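Local structure of 3,4-dihydroxy-2-butanone 4-phosphate synthase (Acinetobacter baumannii, 6MNZ) at residues Ile20-Gly31 and Thr171-Glu179; Met48-Thr59 and Pro158-Glu168. The protein probably converts D-ribulose 5-phosphate into formate and 3,4-dihydroxy-2-butanone 4-phosphate, a step of riboflavin biosynthesis that needs magnesium or manganese. All blocks are in the same frame, centred on the assembly; numbering follows the deposited sequence.

Contact 1: Ile20-Gly31 and Thr171-Glu179; sequences ILMDDEDRENEG and TMARRADLE. With SO4 (sulfate ion), chain C; SO4 (sulfate ion), chain E.
Arg174 NH1 donates to the backbone oxygen Asn29 O at 2.6 Å, a bent bond (143° at the hydrogen) in which the acceptor lies in the guanidinium plane while the donor stands above the carbonyl plane. The rest of the Arg174 head is sandwiched. Asn29 turns CG anti to its own nitrogen (chi1 -165°), which swings its amide over one guanidinium face, the two planes only 7° apart, and Met172 CB lies over the other. Arg174 NH2 makes a weak bond to a sulfate ion, probably from the crystallisation liquor. The Met172 methyl, folded back by two bends in its chain, rests against the Glu30 carboxylate, CE to OE2 3.6 Å. On the buried side the chemistry becomes apolar: Leu178, from the first turn of helix 175-184, lays CD1 against Gly31 CA at 3.4 Å, and Met22 runs past it in the opposite sense, its CG 3.4 Å from the same Leu178 CD1. Asp23 shapes the loop from within, OD2 taking Glu28 N (2.6 Å) on its syn lone pair and OD1 taking Glu30 N (3.1 Å). Arg27 forms salt bridges with both Asp23 and Glu28, and it holds a second sulfate through NH1 to O2 (3.0 Å) and NH2 to O4 (3.2 Å). His143 and Thr144 also bond to that sulfate. Arg27, Glu28, His143 and Thr144 are all predicted substrate or metal ligands, so this acidic turn, packed against the start of helix 175-184, is consistent with the metal and sugar-phosphate site of the DHBP synthase family.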
loop_
_atom_site.group_PDB
_atom_site.type_symbol
_atom_site.label_atom_id
_atom_site.label_comp_id
_atom_site.label_asym_id
_atom_site.label_seq_id
_atom_site.Cartn_x
_atom_site.Cartn_y
_atom_site.Cartn_z
ATOM N N ILE A 20 31.880 -5.351 8.597
ATOM C CA ILE A 20 31.016 -6.151 7.739
ATOM C C ILE A 20 29.672 -6.326 8.430
ATOM O O ILE A 20 29.612 -6.606 9.633
ATOM C CB ILE A 20 31.657 -7.514 7.427
ATOM C CG1 ILE A 20 32.962 -7.324 6.656
ATOM C CG2 ILE A 20 30.697 -8.381 6.628
ATOM C CD1 ILE A 20 33.807 -8.571 6.573
ATOM N N LEU A 21 28.594 -6.092 7.686
ATOM C CA LEU A 21 27.236 -6.226 8.198
ATOM C C LEU A 21 26.480 -7.203 7.313
ATOM O O LEU A 21 26.355 -6.983 6.103
ATOM C CB LEU A 21 26.523 -4.872 8.238
ATOM C CG LEU A 21 26.532 -4.147 9.586
ATOM C CD1 LEU A 21 25.949 -2.748 9.440
ATOM C CD2 LEU A 21 25.767 -4.931 10.643
ATOM N N MET A 22 25.919 -8.237 7.927
ATOM C CA MET A 22 25.053 -9.179 7.237
ATOM C C MET A 22 23.601 -8.862 7.559
ATOM O O MET A 22 23.258 -8.568 8.708
ATOM C CB MET A 22 25.369 -10.617 7.647
ATOM C CG MET A 22 26.777 -11.061 7.313
ATOM S SD MET A 22 27.084 -12.784 7.756
ATOM C CE MET A 22 27.662 -12.601 9.439
ATOM N N ASP A 23 22.739 -9.015 6.560
ATOM C CA ASP A 23 21.307 -9.012 6.790
ATOM C C ASP A 23 20.815 -10.441 7.003
ATOM O O ASP A 23 21.590 -11.400 7.013
ATOM C CB ASP A 23 20.586 -8.349 5.620
ATOM C CG ASP A 23 20.618 -9.195 4.363
ATOM O OD1 ASP A 23 21.579 -9.981 4.206
ATOM O OD2 ASP A 23 19.568 -9.271 3.691
ATOM N N ASP A 24 19.518 -10.575 7.267
ATOM C CA ASP A 24 18.943 -11.876 7.576
ATOM C C ASP A 24 19.261 -12.872 6.469
ATOM O O ASP A 24 19.245 -12.536 5.282
ATOM C CB ASP A 24 17.430 -11.754 7.765
ATOM C CG ASP A 24 17.059 -11.229 9.136
ATOM O OD1 ASP A 24 17.936 -10.641 9.802
ATOM O OD2 ASP A 24 15.909 -11.437 9.568
ATOM N N GLU A 25 19.581 -14.104 6.869
ATOM C CA GLU A 25 19.983 -15.115 5.901
ATOM C C GLU A 25 18.911 -15.336 4.844
ATOM O O GLU A 25 19.222 -15.826 3.753
ATOM C CB GLU A 25 20.296 -16.426 6.629
ATOM C CG GLU A 25 20.497 -17.642 5.733
ATOM C CD GLU A 25 20.429 -18.946 6.504
ATOM O OE1 GLU A 25 19.528 -19.762 6.217
ATOM O OE2 GLU A 25 21.265 -19.146 7.412
ATOM N N ASP A 26 17.667 -14.952 5.122
ATOM C CA ASP A 26 16.570 -15.162 4.192
ATOM C C ASP A 26 16.108 -13.884 3.496
ATOM O O ASP A 26 15.012 -13.882 2.924
ATOM C CB ASP A 26 15.388 -15.809 4.923
ATOM C CG ASP A 26 14.878 -14.961 6.076
ATOM O OD1 ASP A 26 15.722 -14.442 6.837
ATOM O OD2 ASP A 26 13.672 -15.059 6.388
ATOM N N ARG A 27 16.799 -12.757 3.689
ATOM C CA ARG A 27 16.393 -11.544 2.987
ATOM C C ARG A 27 17.201 -11.225 1.734
ATOM O O ARG A 27 16.812 -11.636 0.636
ATOM C CB ARG A 27 16.472 -10.351 3.947
ATOM C CG ARG A 27 15.992 -9.038 3.355
ATOM C CD ARG A 27 16.224 -7.882 4.317
ATOM N NE ARG A 27 15.975 -6.587 3.692
ATOM C CZ ARG A 27 16.871 -5.908 2.980
ATOM N NH1 ARG A 27 18.111 -6.364 2.843
ATOM N NH2 ARG A 27 16.532 -4.751 2.430
ATOM N N GLU A 28 18.462 -10.859 1.941
ATOM C CA GLU A 28 19.460 -10.794 0.881
ATOM C C GLU A 28 20.592 -11.772 1.110
ATOM O O GLU A 28 21.102 -12.359 0.154
ATOM C CB GLU A 28 20.059 -9.384 0.769
ATOM C CG GLU A 28 19.124 -8.300 0.254
ATOM C CD GLU A 28 19.823 -6.956 0.130
ATOM O OE1 GLU A 28 19.209 -6.003 -0.393
ATOM O OE2 GLU A 28 20.984 -6.845 0.579
ATOM N N ASN A 29 20.981 -11.976 2.368
ATOM C CA ASN A 29 21.998 -12.958 2.724
ATOM C C ASN A 29 23.354 -12.556 2.142
ATOM O O ASN A 29 24.054 -13.362 1.528
ATOM C CB ASN A 29 21.582 -14.352 2.253
ATOM C CG ASN A 29 22.390 -15.449 2.900
ATOM O OD1 ASN A 29 22.940 -15.272 3.985
ATOM N ND2 ASN A 29 22.568 -16.546 2.179
ATOM N N GLU A 30 23.737 -11.307 2.385
ATOM C CA GLU A 30 24.970 -10.748 1.860
ATOM C C GLU A 30 25.714 -10.032 2.977
ATOM O O GLU A 30 25.108 -9.485 3.901
ATOM C CB GLU A 30 24.694 -9.783 0.699
ATOM C CG GLU A 30 24.139 -10.461 -0.547
ATOM C CD GLU A 30 23.858 -9.484 -1.676
ATOM O OE1 GLU A 30 23.837 -8.261 -1.422
ATOM O OE2 GLU A 30 23.567 -9.946 -2.799
ATOM N N GLY A 31 27.020 -9.876 2.775
ATOM C CA GLY A 31 27.858 -9.072 3.647
ATOM C C GLY A 31 28.328 -7.820 2.925
ATOM O O GLY A 31 28.671 -7.867 1.742
ATOM N N THR A 171 30.418 -15.468 -7.015
ATOM C CA THR A 171 29.133 -15.509 -6.336
ATOM C C THR A 171 29.215 -14.751 -5.015
ATOM O O THR A 171 30.258 -14.203 -4.648
ATOM C CB THR A 171 28.697 -16.958 -6.093
ATOM O OG1 THR A 171 29.648 -17.613 -5.245
ATOM C CG2 THR A 171 28.584 -17.717 -7.412
ATOM N N MET A 172 28.059 -14.601 -4.375
ATOM C CA MET A 172 27.941 -13.741 -3.206
ATOM C C MET A 172 28.487 -14.450 -1.973
ATOM O O MET A 172 28.159 -15.614 -1.717
ATOM C CB MET A 172 26.484 -13.339 -2.983
ATOM C CG MET A 172 25.869 -12.546 -4.126
ATOM S SD MET A 172 26.868 -11.142 -4.658
ATOM C CE MET A 172 27.167 -10.311 -3.102
ATOM N N ALA A 173 29.410 -13.791 -1.280
ATOM C CA ALA A 173 29.928 -14.309 -0.022
ATOM C C ALA A 173 28.806 -14.463 0.997
ATOM O O ALA A 173 28.091 -13.501 1.297
ATOM C CB ALA A 173 31.012 -13.377 0.517
ATOM N N ARG A 174 28.649 -15.675 1.520
ATOM C CA ARG A 174 27.723 -15.952 2.604
ATOM C C ARG A 174 28.461 -15.955 3.941
ATOM O O ARG A 174 29.672 -15.730 4.012
ATOM C CB ARG A 174 27.013 -17.288 2.371
ATOM C CG ARG A 174 26.518 -17.479 0.948
ATOM C CD ARG A 174 25.702 -16.286 0.475
ATOM N NE ARG A 174 25.037 -16.553 -0.795
ATOM C CZ ARG A 174 24.190 -15.718 -1.389
ATOM N NH1 ARG A 174 23.906 -14.548 -0.834
ATOM N NH2 ARG A 174 23.573 -16.082 -2.503
ATOM N N ARG A 175 27.705 -16.192 5.018
ATOM C CA ARG A 175 28.249 -16.075 6.368
ATOM C C ARG A 175 29.594 -16.783 6.486
ATOM O O ARG A 175 30.587 -16.187 6.921
ATOM C CB ARG A 175 27.252 -16.648 7.380
ATOM C CG ARG A 175 27.698 -16.555 8.836
ATOM C CD ARG A 175 26.955 -17.555 9.716
ATOM N NE ARG A 175 27.279 -18.940 9.379
ATOM C CZ ARG A 175 26.740 -20.001 9.972
ATOM N NH1 ARG A 175 25.878 -19.845 10.968
ATOM N NH2 ARG A 175 27.060 -21.223 9.566
ATOM N N ALA A 176 29.656 -18.043 6.050
ATOM C CA ALA A 176 30.912 -18.783 6.077
ATOM C C ALA A 176 32.035 -17.989 5.421
ATOM O O ALA A 176 33.071 -17.724 6.041
ATOM C CB ALA A 176 30.733 -20.134 5.383
ATOM N N ASP A 177 31.826 -17.563 4.173
ATOM C CA ASP A 177 32.872 -16.845 3.453
ATOM C C ASP A 177 33.095 -15.450 4.023
ATOM O O ASP A 177 34.228 -14.955 4.017
ATOM C CB ASP A 177 32.518 -16.760 1.969
ATOM C CG ASP A 177 32.063 -18.090 1.402
ATOM O OD1 ASP A 177 32.932 -18.912 1.045
ATOM O OD2 ASP A 177 30.842 -18.354 1.411
ATOM N N LEU A 178 32.045 -14.816 4.551
ATOM C CA LEU A 178 32.210 -13.494 5.147
ATOM C C LEU A 178 33.026 -13.569 6.432
ATOM O O LEU A 178 33.885 -12.713 6.678
ATOM C CB LEU A 178 30.846 -12.862 5.419
ATOM C CG LEU A 178 29.952 -12.606 4.205
ATOM C CD1 LEU A 178 28.564 -12.215 4.671
ATOM C CD2 LEU A 178 30.525 -11.532 3.293
ATOM N N GLU A 179 32.811 -14.612 7.237
ATOM C CA GLU A 179 33.578 -14.770 8.468
ATOM C C GLU A 179 35.063 -14.909 8.168
ATOM O O GLU A 179 35.904 -14.275 8.815
ATOM C CB GLU A 179 33.076 -15.986 9.246
ATOM C CG GLU A 179 31.720 -15.801 9.901
ATOM C CD GLU A 179 31.297 -17.014 10.709
ATOM O OE1 GLU A 179 31.600 -18.149 10.282
ATOM O OE2 GLU A 179 30.583 -16.837 11.717
HETATM S S SO4 C . 19.724 -3.001 1.284
HETATM O O1 SO4 C . 19.472 -1.927 2.241
HETATM O O2 SO4 C . 20.097 -4.213 2.005
HETATM O O3 SO4 C . 20.813 -2.605 0.399
HETATM O O4 SO4 C . 18.529 -3.272 0.492
HETATM S S SO4 E . 25.001 -18.659 -4.604
HETATM O O1 SO4 E . 25.533 -17.300 -4.629
HETATM O O2 SO4 E . 25.075 -19.185 -3.243
HETATM O O3 SO4 E . 23.609 -18.636 -5.041
HETATM O O4 SO4 E . 25.783 -19.507 -5.499
#

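Contact 2: Met48-Thr59 and Pro158-Glu168; sequences MITHARGLVCLT and PASVICEIIKE. With SO4 (sulfate ion), chain F.
Strand 57-59 runs antiparallel to strand 160-164, their axes 4.7 Å apart, and Cys57 and Ile162 form a hydrogen-bonded pair in which Cys57 N reaches Ile162 O at 2.8 Å. Before the strand the register slips by one residue, and a separate single bridge pairs Arg53 with Ile165, beside which Ile166 N meets Ala52 O on an in-plane lone pair at 2.9 Å. Met48 reaches from the helix with an extended chain onto strand 160-164, its SD touching Val161 CG1 (3.8 Å) and Cys163 CB. Alongside, the Val56 side chain meets that of Val161 at a slant, CG1 to CG1 3.6 Å, while Leu58 adds CD1 to the other Val161 methyl, CG2; helix 101-112 covers this face through Ile108. The reverse face carries Cys57, Thr59, Ser160 and Ile162. There Thr59 OG1 and Ser160 OG share a bond of 2.7 Å that either could donate, and the Thr59 and Ile162 side chains cross at about a right angle, CG2 of the one against CD1 of the other. Glu164 bends at chi2 (91°), bringing OE1 to Leu55 N in a weak bond. At the outer end Arg53 NH1 makes a weak bond to Lys167 O, and His51 ND1 gives a nearly straight bond (169°) to a sulfate oxygen, O1, in the ring plane at 2.9 Å. Main-chain bonds thus join the strands and apolar packing seats the helix; the hydroxyl pair lies at one end of the ladder, arginine and histidine at the other end of the contact, Glu164 between. Glu164, predicted to be essential for catalysis, leaves the strand where apolar packing gives way to polar contacts; its weak bond is unlikely to fix the carboxylate by itself, since OE1 also lies close to the acceptor Leu55 O.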
loop_
_atom_site.group_PDB
_atom_site.type_symbol
_atom_site.label_atom_id
_atom_site.label_comp_id
_atom_site.label_asym_id
_atom_site.label_seq_id
_atom_site.Cartn_x
_atom_site.Cartn_y
_atom_site.Cartn_z
ATOM N N MET A 48 37.376 -1.213 -1.228
ATOM C CA MET A 48 36.035 -1.730 -1.480
ATOM C C MET A 48 35.930 -2.316 -2.883
ATOM O O MET A 48 35.545 -3.477 -3.054
ATOM C CB MET A 48 35.005 -0.620 -1.279
ATOM C CG MET A 48 34.709 -0.324 0.179
ATOM S SD MET A 48 33.287 0.757 0.385
ATOM C CE MET A 48 32.741 0.295 2.027
ATOM N N ILE A 49 36.338 -1.550 -3.898
ATOM C CA ILE A 49 36.234 -2.021 -5.273
ATOM C C ILE A 49 37.193 -3.161 -5.578
ATOM O O ILE A 49 37.143 -3.720 -6.678
ATOM C CB ILE A 49 36.486 -0.871 -6.271
ATOM C CG1 ILE A 49 37.952 -0.433 -6.228
ATOM C CG2 ILE A 49 35.567 0.303 -5.971
ATOM C CD1 ILE A 49 38.286 0.697 -7.182
ATOM N N THR A 50 38.150 -3.428 -4.688
ATOM C CA THR A 50 39.180 -4.434 -4.923
ATOM C C THR A 50 38.842 -5.770 -4.274
ATOM O O THR A 50 38.949 -6.816 -4.919
ATOM C CB THR A 50 40.533 -3.936 -4.401
ATOM O OG1 THR A 50 40.806 -2.632 -4.930
ATOM C CG2 THR A 50 41.647 -4.887 -4.811
ATOM N N HIS A 51 38.539 -5.765 -2.979
ATOM C CA HIS A 51 38.383 -6.992 -2.212
ATOM C C HIS A 51 36.937 -7.278 -1.834
ATOM O O HIS A 51 36.648 -8.371 -1.337
ATOM C CB HIS A 51 39.248 -6.929 -0.947
ATOM C CG HIS A 51 40.678 -6.574 -1.214
ATOM N ND1 HIS A 51 41.552 -7.444 -1.830
ATOM C CD2 HIS A 51 41.334 -5.392 -1.117
ATOM C CE1 HIS A 51 42.714 -6.843 -2.009
ATOM N NE2 HIS A 51 42.604 -5.592 -1.599
ATOM N N ALA A 52 36.007 -6.388 -2.180
ATOM C CA ALA A 52 34.579 -6.673 -2.109
ATOM C C ALA A 52 33.913 -6.674 -3.474
ATOM O O ALA A 52 33.101 -7.562 -3.765
ATOM C CB ALA A 52 33.891 -5.648 -1.194
ATOM N N ARG A 53 34.174 -5.662 -4.297
ATOM C CA ARG A 53 33.841 -5.680 -5.717
ATOM C C ARG A 53 32.339 -5.725 -5.964
ATOM O O ARG A 53 31.899 -6.057 -7.070
ATOM C CB ARG A 53 34.527 -6.858 -6.422
ATOM C CG ARG A 53 36.043 -6.727 -6.482
ATOM C CD ARG A 53 36.712 -8.004 -6.976
ATOM N NE ARG A 53 36.872 -8.992 -5.910
ATOM C CZ ARG A 53 36.180 -10.128 -5.820
ATOM N NH1 ARG A 53 35.286 -10.458 -6.746
ATOM N NH2 ARG A 53 36.386 -10.941 -4.791
ATOM N N GLY A 54 31.543 -5.274 -4.996
ATOM C CA GLY A 54 30.173 -4.882 -5.240
ATOM C C GLY A 54 30.041 -3.424 -5.638
ATOM O O GLY A 54 31.012 -2.730 -5.945
ATOM N N LEU A 55 28.799 -2.953 -5.611
ATOM C CA LEU A 55 28.507 -1.544 -5.831
ATOM C C LEU A 55 28.847 -0.750 -4.575
ATOM O O LEU A 55 28.252 -0.968 -3.515
ATOM C CB LEU A 55 27.037 -1.357 -6.197
ATOM C CG LEU A 55 26.689 -1.297 -7.684
ATOM C CD1 LEU A 55 25.171 -1.301 -7.867
ATOM C CD2 LEU A 55 27.305 -0.073 -8.333
ATOM N N VAL A 56 29.722 0.242 -4.723
ATOM C CA VAL A 56 29.938 1.225 -3.668
ATOM C C VAL A 56 28.743 2.167 -3.617
ATOM O O VAL A 56 28.435 2.857 -4.595
ATOM C CB VAL A 56 31.244 1.995 -3.897
ATOM C CG1 VAL A 56 31.348 3.169 -2.934
ATOM C CG2 VAL A 56 32.433 1.060 -3.741
ATOM N N CYS A 57 28.107 2.250 -2.452
ATOM C CA CYS A 57 26.915 3.060 -2.260
ATOM C C CYS A 57 27.082 3.902 -1.003
ATOM O O CYS A 57 28.041 3.727 -0.247
ATOM C CB CYS A 57 25.661 2.183 -2.163
ATOM S SG CYS A 57 25.266 1.307 -3.696
ATOM N N LEU A 58 26.273 4.959 -0.918
ATOM C CA LEU A 58 26.392 5.974 0.130
ATOM C C LEU A 58 25.026 6.131 0.791
ATOM O O LEU A 58 24.108 6.702 0.197
ATOM C CB LEU A 58 26.886 7.302 -0.435
ATOM C CG LEU A 58 26.730 8.481 0.528
ATOM C CD1 LEU A 58 27.448 8.204 1.834
ATOM C CD2 LEU A 58 27.200 9.787 -0.096
ATOM N N THR A 59 24.849 5.511 1.951
ATOM C CA THR A 59 23.572 5.579 2.646
ATOM C C THR A 59 23.365 6.972 3.234
ATOM O O THR A 59 24.299 7.566 3.781
ATOM C CB THR A 59 23.525 4.519 3.744
ATOM O OG1 THR A 59 24.507 4.819 4.744
ATOM C CG2 THR A 59 23.809 3.140 3.157
ATOM N N PRO A 158 24.517 10.507 10.023
ATOM C CA PRO A 158 23.942 9.181 9.753
ATOM C C PRO A 158 24.204 8.730 8.324
ATOM O O PRO A 158 23.270 8.534 7.541
ATOM C CB PRO A 158 22.440 9.377 10.014
ATOM C CG PRO A 158 22.331 10.628 10.814
ATOM C CD PRO A 158 23.484 11.488 10.401
ATOM N N ALA A 159 25.482 8.625 7.963
ATOM C CA ALA A 159 25.892 8.377 6.587
ATOM C C ALA A 159 27.019 7.357 6.584
ATOM O O ALA A 159 28.020 7.532 7.284
ATOM C CB ALA A 159 26.347 9.670 5.902
ATOM N N SER A 160 26.889 6.340 5.736
ATOM C CA SER A 160 27.893 5.295 5.619
ATOM C C SER A 160 28.094 4.962 4.150
ATOM O O SER A 160 27.213 5.182 3.315
ATOM C CB SER A 160 27.491 4.033 6.386
ATOM O OG SER A 160 26.503 3.317 5.670
ATOM N N VAL A 161 29.246 4.369 3.853
ATOM C CA VAL A 161 29.551 3.845 2.527
ATOM C C VAL A 161 29.594 2.328 2.618
ATOM O O VAL A 161 30.243 1.773 3.513
ATOM C CB VAL A 161 30.882 4.401 1.994
ATOM C CG1 VAL A 161 31.153 3.881 0.591
ATOM C CG2 VAL A 161 30.870 5.926 2.013
ATOM N N ILE A 162 28.841 1.660 1.745
ATOM C CA ILE A 162 28.663 0.217 1.836
ATOM C C ILE A 162 28.873 -0.410 0.466
ATOM O O ILE A 162 28.604 0.204 -0.571
ATOM C CB ILE A 162 27.272 -0.154 2.400
ATOM C CG1 ILE A 162 26.165 0.197 1.404
ATOM C CG2 ILE A 162 27.037 0.556 3.725
ATOM C CD1 ILE A 162 24.776 -0.161 1.890
ATOM N N CYS A 163 29.367 -1.647 0.471
ATOM C CA CYS A 163 29.736 -2.350 -0.750
ATOM C C CYS A 163 29.555 -3.842 -0.519
ATOM O O CYS A 163 30.108 -4.389 0.440
ATOM C CB CYS A 163 31.185 -2.035 -1.146
ATOM S SG CYS A 163 31.677 -2.583 -2.802
ATOM N N GLU A 164 28.885 -4.511 -1.454
ATOM C CA GLU A 164 28.660 -5.945 -1.331
ATOM C C GLU A 164 29.976 -6.706 -1.444
ATOM O O GLU A 164 30.835 -6.378 -2.266
ATOM C CB GLU A 164 27.689 -6.426 -2.408
ATOM C CG GLU A 164 26.300 -5.823 -2.318
ATOM C CD GLU A 164 26.157 -4.560 -3.142
ATOM O OE1 GLU A 164 27.157 -3.821 -3.263
ATOM O OE2 GLU A 164 25.135 -4.433 -3.850
ATOM N N ILE A 165 30.095 -7.780 -0.669
ATOM C CA ILE A 165 31.293 -8.615 -0.653
ATOM C C ILE A 165 31.023 -9.832 -1.530
ATOM O O ILE A 165 30.222 -10.704 -1.176
ATOM C CB ILE A 165 31.677 -9.018 0.777
ATOM C CG1 ILE A 165 32.100 -7.780 1.572
ATOM C CG2 ILE A 165 32.805 -10.049 0.762
ATOM C CD1 ILE A 165 32.254 -8.016 3.064
ATOM N N ILE A 166 31.667 -9.875 -2.693
ATOM C CA ILE A 166 31.472 -10.935 -3.676
ATOM C C ILE A 166 32.703 -11.830 -3.662
ATOM O O ILE A 166 33.835 -11.341 -3.756
ATOM C CB ILE A 166 31.225 -10.363 -5.083
ATOM C CG1 ILE A 166 30.149 -9.275 -5.043
ATOM C CG2 ILE A 166 30.814 -11.471 -6.043
ATOM C CD1 ILE A 166 29.925 -8.584 -6.373
ATOM N N LYS A 167 32.480 -13.140 -3.584
ATOM C CA LYS A 167 33.588 -14.083 -3.551
ATOM C C LYS A 167 34.464 -13.921 -4.787
ATOM O O LYS A 167 34.010 -13.482 -5.848
ATOM C CB LYS A 167 33.061 -15.515 -3.459
ATOM C CG LYS A 167 32.353 -15.823 -2.144
ATOM C CD LYS A 167 31.774 -17.231 -2.129
ATOM C CE LYS A 167 32.851 -18.280 -2.353
ATOM N NZ LYS A 167 32.438 -19.624 -1.872
ATOM N N GLU A 168 35.742 -14.275 -4.636
ATOM C CA GLU A 168 36.584 -14.536 -5.799
ATOM C C GLU A 168 35.872 -15.433 -6.804
ATOM O O GLU A 168 35.805 -15.106 -7.994
ATOM C CB GLU A 168 37.901 -15.173 -5.351
ATOM C CG GLU A 168 38.944 -15.309 -6.449
ATOM C CD GLU A 168 40.009 -16.337 -6.116
ATOM O OE1 GLU A 168 39.645 -17.451 -5.686
ATOM O OE2 GLU A 168 41.183 -16.107 -6.478
HETATM S S SO4 F . 40.444 -11.417 -1.594
HETATM O O1 SO4 F . 40.919 -10.196 -2.236
HETATM O O2 SO4 F . 40.100 -11.134 -0.201
HETATM O O3 SO4 F . 39.268 -11.914 -2.305
HETATM O O4 SO4 F . 41.500 -12.426 -1.640
#

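Both contacts lean on one six-stranded mixed sheet, and they adjoin: Gly31 O of contact 1 probably accepts from Ile165 N of contact 2, and Asp177 is salt-bridged to Lys167. Contact 2 is the core member, burying about twice the surface, joining neighbouring strands and packing a helix on them through methyls and sulfurs. Contact 1 is only partly buried; there an acidic loop and a helix start meet through an arginine bonded to a main-chain carbonyl and covered by an amide, with apolar packing confined to its inner side. The two converge at the predicted active site, where Glu30 of contact 1 touches Glu164 of contact 2: framework from one, much of the ligand-binding chemistry from the other.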